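Local coordinates for protein Cow rumen GH26 endo-mannanase (Metagenome, PDB 6UEH) that hydrolyses internal beta-1,4 linkages of mannan chains, probably including galactomannan, and carries an accessory domain of the CBM6 family beside its catalytic barrel, at residues A[53-58]-A[110-115]; A[212-217]-A[240-245]; A[306-311]-A[357-362]. All blocks are in the same frame, centred on the assembly; numbering follows the deposited sequence.

Contact 1 of 3, residues A[53-58]-A[110-115]; sequences VTVKED and GANKVS
Val53 and Asn112 face each other as a hydrogen-bonded pair of an antiparallel sheet, with Val53 N reaching Asn112 O at 2.9 Å. The return bond, Asn112 N to Val53 O, is bent and weak despite its 2.8 Å. A second weak donor, Asn112 ND2, approaches the same Val53 O at 3.3 Å, so that backbone and side chain of one asparagine share a single carbonyl. Further along, Val55 and Gly110 form a more regular pair, joined by Gly110 N to Val55 O at 2.9 Å and Val55 N to Gly110 O at 3.1 Å. Between the two pairs lies the non-hydrogen-bonded couple Thr54 and Ala111, where Thr54 CA stands 3.3 Å from Gly110 O in a CA-H...O contact.

Side chains alternate between the faces. Val53 CG2 meets Val114 CG2 at 4.1 Å. Val55 sets CG1 anti to its carbonyl carbon (chi1 -60°), which puts CG2 between the backbone N and the carbonyl carbon, 4.0 Å from Asn112 ND2; the two side chains run at about a right angle. Gly110 suits its place because, with phi at 98°, any side chain would collide with the carbonyl oxygen one residue back.

In the next shell, Asn108 O accepts from Asn112 ND2 and so helps to position the amide, while Thr54 OG1 is tied to Asn52. The branched valines fit a nonpolar interior: Val53 and Val55 rest on Leu107, Val55 also on Tyr61, and Val114 on Phe63, residues of strands belonging to the other sheet. Ala111, itself exposed, shares the opposite face with Thr54. Strand 49-55 thus edges a four-stranded antiparallel sheet that packs against a second one, the beta-sandwich characteristic of CBM6 modules.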
loop_
_atom_site.group_PDB
_atom_site.type_symbol
_atom_site.label_atom_id
_atom_site.label_comp_id
_atom_site.label_asym_id
_atom_site.label_seq_id
_atom_site.Cartn_x
_atom_site.Cartn_y
_atom_site.Cartn_z
ATOM N N VAL A 53 -12.132 7.733 -27.305
ATOM C CA VAL A 53 -11.736 9.043 -26.811
ATOM C C VAL A 53 -10.329 9.343 -27.306
ATOM O O VAL A 53 -9.419 8.531 -27.137
ATOM C CB VAL A 53 -11.767 9.124 -25.272
ATOM C CG1 VAL A 53 -11.353 10.516 -24.812
ATOM C CG2 VAL A 53 -13.148 8.781 -24.747
ATOM N N THR A 54 -10.152 10.503 -27.930
ATOM C CA THR A 54 -8.846 10.903 -28.438
ATOM C C THR A 54 -8.310 12.095 -27.652
ATOM O O THR A 54 -9.011 13.094 -27.475
ATOM C CB THR A 54 -8.909 11.253 -29.937
ATOM O OG1 THR A 54 -9.392 10.122 -30.670
ATOM C CG2 THR A 54 -7.531 11.634 -30.460
ATOM N N VAL A 55 -7.074 11.981 -27.170
ATOM C CA VAL A 55 -6.456 13.050 -26.385
ATOM C C VAL A 55 -5.093 13.445 -26.954
ATOM O O VAL A 55 -4.431 12.642 -27.615
ATOM C CB VAL A 55 -6.286 12.643 -24.901
ATOM C CG1 VAL A 55 -7.635 12.331 -24.276
ATOM C CG2 VAL A 55 -5.351 11.451 -24.773
ATOM N N LYS A 56 -4.679 14.683 -26.693
ATOM C CA LYS A 56 -3.403 15.189 -27.192
ATOM C C LYS A 56 -2.217 14.639 -26.406
ATOM O O LYS A 56 -1.138 14.419 -26.962
ATOM C CB LYS A 56 -3.370 16.721 -27.149
ATOM C CG LYS A 56 -4.396 17.409 -28.036
ATOM C CD LYS A 56 -4.039 18.882 -28.241
ATOM C CE LYS A 56 -5.124 19.622 -29.011
ATOM N NZ LYS A 56 -4.706 21.008 -29.371
ATOM N N GLU A 57 -2.415 14.432 -25.108
ATOM C CA GLU A 57 -1.345 13.952 -24.241
ATOM C C GLU A 57 -1.854 12.910 -23.252
ATOM O O GLU A 57 -3.058 12.806 -23.013
ATOM C CB GLU A 57 -0.705 15.115 -23.473
ATOM C CG GLU A 57 -0.135 16.235 -24.338
ATOM C CD GLU A 57 1.169 15.860 -25.024
ATOM O OE1 GLU A 57 1.694 16.697 -25.790
ATOM O OE2 GLU A 57 1.673 14.739 -24.796
ATOM N N ASP A 58 -0.928 12.143 -22.681
ATOM C CA ASP A 58 -1.251 11.236 -21.583
ATOM C C ASP A 58 -1.887 12.023 -20.443
ATOM O O ASP A 58 -1.438 13.120 -20.119
ATOM C CB ASP A 58 0.002 10.514 -21.078
ATOM C CG ASP A 58 0.561 9.522 -22.082
ATOM O OD1 ASP A 58 0.111 9.515 -23.248
ATOM O OD2 ASP A 58 1.464 8.750 -21.696
ATOM N N GLY A 110 -3.327 10.068 -28.331
ATOM C CA GLY A 110 -3.981 9.480 -29.483
ATOM C C GLY A 110 -5.306 8.825 -29.138
ATOM O O GLY A 110 -5.988 9.231 -28.197
ATOM N N ALA A 111 -5.665 7.801 -29.904
ATOM C CA ALA A 111 -6.959 7.145 -29.761
ATOM C C ALA A 111 -6.992 6.193 -28.570
ATOM O O ALA A 111 -6.018 5.496 -28.287
ATOM C CB ALA A 111 -7.310 6.399 -31.043
ATOM N N ASN A 112 -8.122 6.175 -27.872
ATOM C CA ASN A 112 -8.327 5.261 -26.756
ATOM C C ASN A 112 -9.679 4.568 -26.865
ATOM O O ASN A 112 -10.721 5.222 -26.853
ATOM C CB ASN A 112 -8.230 5.999 -25.417
ATOM C CG ASN A 112 -6.838 6.531 -25.141
ATOM O OD1 ASN A 112 -6.040 5.890 -24.454
ATOM N ND2 ASN A 112 -6.537 7.710 -25.678
ATOM N N LYS A 113 -9.662 3.245 -26.978
ATOM C CA LYS A 113 -10.906 2.491 -26.998
ATOM C C LYS A 113 -11.363 2.233 -25.573
ATOM O O LYS A 113 -10.720 1.492 -24.833
ATOM C CB LYS A 113 -10.740 1.172 -27.754
ATOM C CG LYS A 113 -12.034 0.376 -27.882
ATOM C CD LYS A 113 -11.827 -0.892 -28.701
ATOM C CE LYS A 113 -13.149 -1.593 -28.975
ATOM N NZ LYS A 113 -12.974 -2.829 -29.786
ATOM N N VAL A 114 -12.464 2.864 -25.183
ATOM C CA VAL A 114 -13.049 2.620 -23.873
ATOM C C VAL A 114 -14.156 1.587 -24.007
ATOM O O VAL A 114 -15.133 1.807 -24.724
ATOM C CB VAL A 114 -13.611 3.909 -23.248
ATOM C CG1 VAL A 114 -14.111 3.634 -21.833
ATOM C CG2 VAL A 114 -12.547 5.000 -23.245
ATOM N N SER A 115 -14.000 0.459 -23.322
ATOM C CA SER A 115 -14.954 -0.637 -23.446
ATOM C C SER A 115 -15.558 -1.053 -22.114
ATOM O O SER A 115 -14.922 -0.950 -21.066
ATOM C CB SER A 115 -14.286 -1.860 -24.085
ATOM O OG SER A 115 -13.764 -1.557 -25.365
#

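Contact 2 of 3, residues A[212-217]-A[240-245]; sequences PLYGWD and HINVPK. With ACT (acetate ion), chain D.
Leu213 and Pro244 mark the nearest backbone approach, 7.7 Å between their CA atoms, so the two chains run too far apart for direct hydrogen bonds and meet through side chains and a water. Leu213 crosses the proline at about a right angle: CD1 lies 3.7 Å from Pro244 CD, and CD2 lies 3.8 Å from Pro244 CG. Both residues are apolar and buried, and Tyr284 of helix 280-301 also packs on Leu213. Tyr214 holds CG between its backbone N and carbonyl carbon (chi1 52°), which starts the ring toward segment 240-245, where its edge meets Asn242 CB. A water bridges the segments, 3.0 Å from Tyr214 OH and accepting from Asn242 N at 2.8 Å.

These segments follow strands 202-206 and 234-238 of the (beta/alpha)8 barrel, at the C-terminal end where TIM-barrel enzymes place their active sites. The imidazole of His240 lies clear of segment 212-217, and its NE2 donates to an acetate O at 2.6 Å; ND1 is hydrogen-bonded to Asp206, which helps to fix the ring's rotation. An alanine here would probably leave the acetate oxygen without this donor and Asp206 without its imidazole partner, and open a gap beside His312 and Tyr263, whose rings meet the imidazole edge-to-face.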
loop_
_atom_site.group_PDB
_atom_site.type_symbol
_atom_site.label_atom_id
_atom_site.label_comp_id
_atom_site.label_asym_id
_atom_site.label_seq_id
_atom_site.Cartn_x
_atom_site.Cartn_y
_atom_site.Cartn_z
ATOM N N PRO A 212 14.259 -12.336 22.874
ATOM C CA PRO A 212 14.598 -13.173 24.033
ATOM C C PRO A 212 15.120 -14.575 23.706
ATOM O O PRO A 212 15.419 -15.326 24.636
ATOM C CB PRO A 212 13.262 -13.283 24.787
ATOM C CG PRO A 212 12.396 -12.196 24.230
ATOM C CD PRO A 212 12.812 -12.077 22.804
ATOM N N LEU A 213 15.233 -14.919 22.426
ATOM C CA LEU A 213 15.580 -16.284 22.030
ATOM C C LEU A 213 17.047 -16.443 21.641
ATOM O O LEU A 213 17.736 -17.337 22.130
ATOM C CB LEU A 213 14.689 -16.731 20.870
ATOM C CG LEU A 213 13.191 -16.767 21.175
ATOM C CD1 LEU A 213 12.392 -17.130 19.935
ATOM C CD2 LEU A 213 12.899 -17.743 22.306
ATOM N N TYR A 214 17.511 -15.579 20.747
ATOM C CA TYR A 214 18.888 -15.615 20.272
ATOM C C TYR A 214 19.435 -14.195 20.192
ATOM O O TYR A 214 20.324 -13.899 19.393
ATOM C CB TYR A 214 18.970 -16.303 18.907
ATOM C CG TYR A 214 18.015 -15.736 17.877
ATOM C CD1 TYR A 214 16.713 -16.211 17.772
ATOM C CD2 TYR A 214 18.412 -14.723 17.013
ATOM C CE1 TYR A 214 15.835 -15.696 16.837
ATOM C CE2 TYR A 214 17.537 -14.200 16.071
ATOM C CZ TYR A 214 16.251 -14.690 15.988
ATOM O OH TYR A 214 15.376 -14.175 15.056
ATOM N N GLY A 215 18.893 -13.325 21.038
ATOM C CA GLY A 215 19.172 -11.904 20.975
ATOM C C GLY A 215 20.629 -11.513 21.096
ATOM O O GLY A 215 21.392 -12.114 21.854
ATOM N N TRP A 216 21.013 -10.500 20.328
ATOM C CA TRP A 216 22.341 -9.912 20.426
ATOM C C TRP A 216 22.244 -8.428 20.095
ATOM O O TRP A 216 21.145 -7.873 20.046
ATOM C CB TRP A 216 23.340 -10.633 19.510
ATOM C CG TRP A 216 22.923 -10.781 18.067
ATOM C CD1 TRP A 216 21.875 -11.514 17.582
ATOM C CD2 TRP A 216 23.576 -10.214 16.921
ATOM N NE1 TRP A 216 21.825 -11.421 16.212
ATOM C CE2 TRP A 216 22.857 -10.631 15.781
ATOM C CE3 TRP A 216 24.691 -9.388 16.750
ATOM C CZ2 TRP A 216 23.219 -10.251 14.489
ATOM C CZ3 TRP A 216 25.050 -9.011 15.465
ATOM C CH2 TRP A 216 24.316 -9.443 14.352
ATOM N N ASP A 217 23.388 -7.788 19.883
ATOM C CA ASP A 217 23.428 -6.352 19.619
ATOM C C ASP A 217 23.995 -6.083 18.227
ATOM O O ASP A 217 25.211 -6.011 18.060
ATOM C CB ASP A 217 24.270 -5.638 20.688
ATOM C CG ASP A 217 24.145 -4.119 20.632
ATOM O OD1 ASP A 217 23.631 -3.585 19.628
ATOM O OD2 ASP A 217 24.576 -3.453 21.598
ATOM N N HIS A 240 10.822 -8.052 12.684
ATOM C CA HIS A 240 10.651 -9.471 12.373
ATOM C C HIS A 240 10.845 -10.353 13.606
ATOM O O HIS A 240 11.718 -11.225 13.621
ATOM C CB HIS A 240 11.627 -9.909 11.275
ATOM C CG HIS A 240 11.238 -9.464 9.899
ATOM N ND1 HIS A 240 11.426 -8.173 9.452
ATOM C CD2 HIS A 240 10.677 -10.141 8.870
ATOM C CE1 HIS A 240 10.997 -8.075 8.206
ATOM N NE2 HIS A 240 10.536 -9.254 7.829
ATOM N N ILE A 241 10.023 -10.136 14.629
ATOM C CA ILE A 241 10.163 -10.874 15.878
ATOM C C ILE A 241 9.759 -12.341 15.702
ATOM O O ILE A 241 8.635 -12.654 15.299
ATOM C CB ILE A 241 9.336 -10.218 17.019
ATOM C CG1 ILE A 241 9.431 -11.048 18.302
ATOM C CG2 ILE A 241 7.883 -9.990 16.601
ATOM C CD1 ILE A 241 10.832 -11.122 18.883
ATOM N N ASN A 242 10.700 -13.236 15.986
ATOM C CA ASN A 242 10.473 -14.671 15.850
ATOM C C ASN A 242 9.835 -15.296 17.086
ATOM O O ASN A 242 9.891 -14.740 18.181
ATOM C CB ASN A 242 11.791 -15.398 15.554
ATOM C CG ASN A 242 12.279 -15.185 14.132
ATOM O OD1 ASN A 242 12.167 -14.092 13.575
ATOM N ND2 ASN A 242 12.823 -16.240 13.536
ATOM N N VAL A 243 9.228 -16.463 16.895
ATOM C CA VAL A 243 8.775 -17.293 18.004
ATOM C C VAL A 243 9.460 -18.650 17.878
ATOM O O VAL A 243 9.914 -19.011 16.792
ATOM C CB VAL A 243 7.239 -17.469 18.012
ATOM C CG1 VAL A 243 6.544 -16.121 18.168
ATOM C CG2 VAL A 243 6.774 -18.182 16.746
ATOM N N PRO A 244 9.559 -19.403 18.988
ATOM C CA PRO A 244 10.105 -20.759 18.863
ATOM C C PRO A 244 9.211 -21.638 17.995
ATOM O O PRO A 244 7.990 -21.573 18.131
ATOM C CB PRO A 244 10.133 -21.267 20.309
ATOM C CG PRO A 244 10.132 -20.032 21.149
ATOM C CD PRO A 244 9.310 -19.035 20.392
ATOM N N LYS A 245 9.807 -22.430 17.107
ATOM C CA LYS A 245 9.039 -23.363 16.290
ATOM C C LYS A 245 8.344 -24.382 17.183
ATOM O O LYS A 245 7.137 -24.596 17.080
ATOM C CB LYS A 245 9.938 -24.079 15.281
ATOM C CG LYS A 245 10.540 -23.186 14.212
ATOM C CD LYS A 245 11.397 -24.010 13.261
ATOM C CE LYS A 245 12.009 -23.156 12.165
ATOM N NZ LYS A 245 12.858 -23.971 11.252
HETATM C C ACT D . 9.938 -8.837 4.657
HETATM O O ACT D . 10.026 -9.892 5.323
HETATM O OXT ACT D . 9.416 -7.863 5.242
HETATM C CH3 ACT D . 10.434 -8.749 3.245
HETATM O O HOH W 1 13.389 -12.418 16.381
#

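Contact 3 of 3, residues A[306-311]-A[357-362]; sequences LIFRPL and LIWEQN
Phe308 and Trp359 leave neighbouring parallel strands with different first torsions: Phe308 has CG anti to the backbone N (chi1 -172°), whereas Trp359 has CG anti to the carbonyl carbon (chi1 -64°). The side chains lie side by side, and the rings meet in a T-shaped stack, with planes at 69° and centroids 5.7 Å apart. The phenyl edge is toward the indole, and Phe308 CD2 sits 4.1 Å above one face of Trp359, displaced to its rim. Pro310 CG reaches Trp359 CZ3 at 4.0 Å, and Leu357 CD1 lies 3.9 Å from Phe308 CD2. These broad apolar groups suit the outer side of the barrel wall, where Leu348 of helix 334-351 packs on both aromatic rings.

On the other side, Arg309 runs out from the strand and then bends at its third torsion, turning NE aside. Its NH1 donates to a lone pair of Asn362 OD1 at 2.8 Å, with the acceptor in the guanidinium plane; guanidinium and amide planes are nearly perpendicular. Glu360 lies alongside, but its OE1 remains 4.4 Å from Arg309 NE, beyond a salt bridge, and is bonded instead to Tyr447. Ile307 CG2 touches that carboxylate at OE1, 3.4 Å away.

Backbone bonds from Ile358 N to Leu306 O, Phe308 N to Ile358 O and Glu360 N to Phe308 O stitch the strands together. A water joins the two segments further on, donating to Pro310 O and Glu360 O and accepting from Asn362 N.

Arg309 also makes salt bridges to Asp386 and Glu428, and Asn362 ND2 binds Asp386. Within this buried polar network the guanidinium, gripped by Asn362, Asp386 and Glu428, is held in one orientation and in turn helps to place those two carboxylates.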
loop_
_atom_site.group_PDB
_atom_site.type_symbol
_atom_site.label_atom_id
_atom_site.label_comp_id
_atom_site.label_asym_id
_atom_site.label_seq_id
_atom_site.Cartn_x
_atom_site.Cartn_y
_atom_site.Cartn_z
ATOM N N LEU A 306 10.593 7.867 14.817
ATOM C CA LEU A 306 10.711 6.661 14.006
ATOM C C LEU A 306 9.389 6.299 13.335
ATOM O O LEU A 306 8.349 6.244 13.988
ATOM C CB LEU A 306 11.194 5.489 14.871
ATOM C CG LEU A 306 11.367 4.125 14.202
ATOM C CD1 LEU A 306 12.535 4.152 13.222
ATOM C CD2 LEU A 306 11.555 3.034 15.250
ATOM N N ILE A 307 9.427 6.055 12.029
ATOM C CA ILE A 307 8.279 5.465 11.351
ATOM C C ILE A 307 8.287 3.972 11.666
ATOM O O ILE A 307 8.989 3.191 11.022
ATOM C CB ILE A 307 8.313 5.700 9.830
ATOM C CG1 ILE A 307 8.411 7.199 9.529
ATOM C CG2 ILE A 307 7.078 5.095 9.167
ATOM C CD1 ILE A 307 8.639 7.525 8.070
ATOM N N PHE A 308 7.516 3.591 12.678
ATOM C CA PHE A 308 7.543 2.233 13.207
ATOM C C PHE A 308 6.490 1.364 12.527
ATOM O O PHE A 308 5.294 1.665 12.577
ATOM C CB PHE A 308 7.329 2.265 14.725
ATOM C CG PHE A 308 7.538 0.941 15.401
ATOM C CD1 PHE A 308 8.616 0.139 15.066
ATOM C CD2 PHE A 308 6.666 0.508 16.388
ATOM C CE1 PHE A 308 8.812 -1.080 15.695
ATOM C CE2 PHE A 308 6.859 -0.708 17.020
ATOM C CZ PHE A 308 7.932 -1.501 16.672
ATOM N N ARG A 309 6.945 0.288 11.887
ATOM C CA ARG A 309 6.063 -0.592 11.127
ATOM C C ARG A 309 6.099 -2.024 11.674
ATOM O O ARG A 309 6.636 -2.930 11.038
ATOM C CB ARG A 309 6.454 -0.568 9.642
ATOM C CG ARG A 309 5.465 -1.243 8.702
ATOM C CD ARG A 309 5.842 -0.989 7.246
ATOM N NE ARG A 309 7.200 -1.431 6.940
ATOM C CZ ARG A 309 7.490 -2.545 6.274
ATOM N NH1 ARG A 309 6.514 -3.329 5.830
ATOM N NH2 ARG A 309 8.756 -2.869 6.040
ATOM N N PRO A 310 5.524 -2.230 12.868
ATOM C CA PRO A 310 5.506 -3.574 13.445
ATOM C C PRO A 310 4.390 -4.403 12.834
ATOM O O PRO A 310 3.544 -3.832 12.143
ATOM C CB PRO A 310 5.240 -3.304 14.923
ATOM C CG PRO A 310 4.335 -2.110 14.894
ATOM C CD PRO A 310 4.786 -1.270 13.710
ATOM N N LEU A 311 4.390 -5.712 13.079
ATOM C CA LEU A 311 3.265 -6.571 12.717
ATOM C C LEU A 311 2.850 -6.367 11.264
ATOM O O LEU A 311 1.663 -6.233 10.960
ATOM C CB LEU A 311 2.081 -6.297 13.650
ATOM C CG LEU A 311 2.363 -6.491 15.143
ATOM C CD1 LEU A 311 1.257 -5.884 15.994
ATOM C CD2 LEU A 311 2.521 -7.970 15.455
ATOM N N LEU A 357 6.844 7.540 18.141
ATOM C CA LEU A 357 6.602 6.614 17.044
ATOM C C LEU A 357 5.513 7.088 16.093
ATOM O O LEU A 357 4.475 7.596 16.519
ATOM C CB LEU A 357 6.227 5.236 17.591
ATOM C CG LEU A 357 7.171 4.642 18.637
ATOM C CD1 LEU A 357 6.635 3.307 19.141
ATOM C CD2 LEU A 357 8.577 4.489 18.065
ATOM N N ILE A 358 5.770 6.920 14.801
ATOM C CA ILE A 358 4.751 7.100 13.778
ATOM C C ILE A 358 4.304 5.715 13.330
ATOM O O ILE A 358 5.038 5.011 12.639
ATOM C CB ILE A 358 5.270 7.915 12.578
ATOM C CG1 ILE A 358 5.733 9.299 13.042
ATOM C CG2 ILE A 358 4.193 8.041 11.509
ATOM C CD1 ILE A 358 6.228 10.188 11.924
ATOM N N TRP A 359 3.106 5.321 13.746
ATOM C CA TRP A 359 2.649 3.950 13.556
ATOM C C TRP A 359 2.178 3.691 12.127
ATOM O O TRP A 359 1.137 4.196 11.701
ATOM C CB TRP A 359 1.528 3.630 14.548
ATOM C CG TRP A 359 1.975 3.661 15.979
ATOM C CD1 TRP A 359 2.146 4.766 16.765
ATOM C CD2 TRP A 359 2.309 2.533 16.796
ATOM N NE1 TRP A 359 2.566 4.394 18.021
ATOM C CE2 TRP A 359 2.674 3.028 18.065
ATOM C CE3 TRP A 359 2.333 1.152 16.577
ATOM C CZ2 TRP A 359 3.059 2.191 19.109
ATOM C CZ3 TRP A 359 2.717 0.323 17.615
ATOM C CH2 TRP A 359 3.074 0.846 18.864
ATOM N N GLU A 360 2.953 2.899 11.391
ATOM C CA GLU A 360 2.595 2.534 10.026
ATOM C C GLU A 360 2.115 1.092 9.961
ATOM O O GLU A 360 2.835 0.166 10.343
ATOM C CB GLU A 360 3.778 2.729 9.074
ATOM C CG GLU A 360 3.457 2.373 7.628
ATOM C CD GLU A 360 4.562 2.759 6.664
ATOM O OE1 GLU A 360 5.741 2.766 7.076
ATOM O OE2 GLU A 360 4.250 3.061 5.494
ATOM N N GLN A 361 0.892 0.908 9.479
ATOM C CA GLN A 361 0.328 -0.425 9.346
ATOM C C GLN A 361 0.175 -0.798 7.877
ATOM O O GLN A 361 -0.336 -0.012 7.077
ATOM C CB GLN A 361 -1.024 -0.510 10.057
ATOM C CG GLN A 361 -1.650 -1.896 10.020
ATOM C CD GLN A 361 -2.916 -1.983 10.846
ATOM O OE1 GLN A 361 -3.872 -1.236 10.623
ATOM N NE2 GLN A 361 -2.926 -2.892 11.815
ATOM N N ASN A 362 0.632 -1.995 7.526
ATOM C CA ASN A 362 0.442 -2.504 6.178
ATOM C C ASN A 362 -1.017 -2.855 5.924
ATOM O O ASN A 362 -1.720 -3.330 6.815
ATOM C CB ASN A 362 1.320 -3.736 5.928
ATOM C CG ASN A 362 2.708 -3.379 5.421
ATOM O OD1 ASN A 362 3.710 -3.686 6.061
ATOM N ND2 ASN A 362 2.770 -2.744 4.259
HETATM O O HOH W 2 2.635 -2.798 9.771
HETATM O O HOH W 3 0.172 -5.425 8.655
#

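Contact 1 belongs to the CBM6 module, which also holds the calcium site, whereas contacts 2 and 3 share the glycosyl hydrolase family 26 barrel. The centre of contact 1 lies about 41 Å from that of contact 3 and 55 Å from that of contact 2, and neither pair makes contact. Contacts 2 and 3 have centres about 20 Å apart, yet their nearest atoms come within about 6 Å. An acetate ion, probably from the crystallisation liquor, relates them: it is bonded to His240 of contact 2 and to His312, the residue directly after segment 306-311, and lies about 5 Å from the Arg309 side chain. It may mark the substrate cleft.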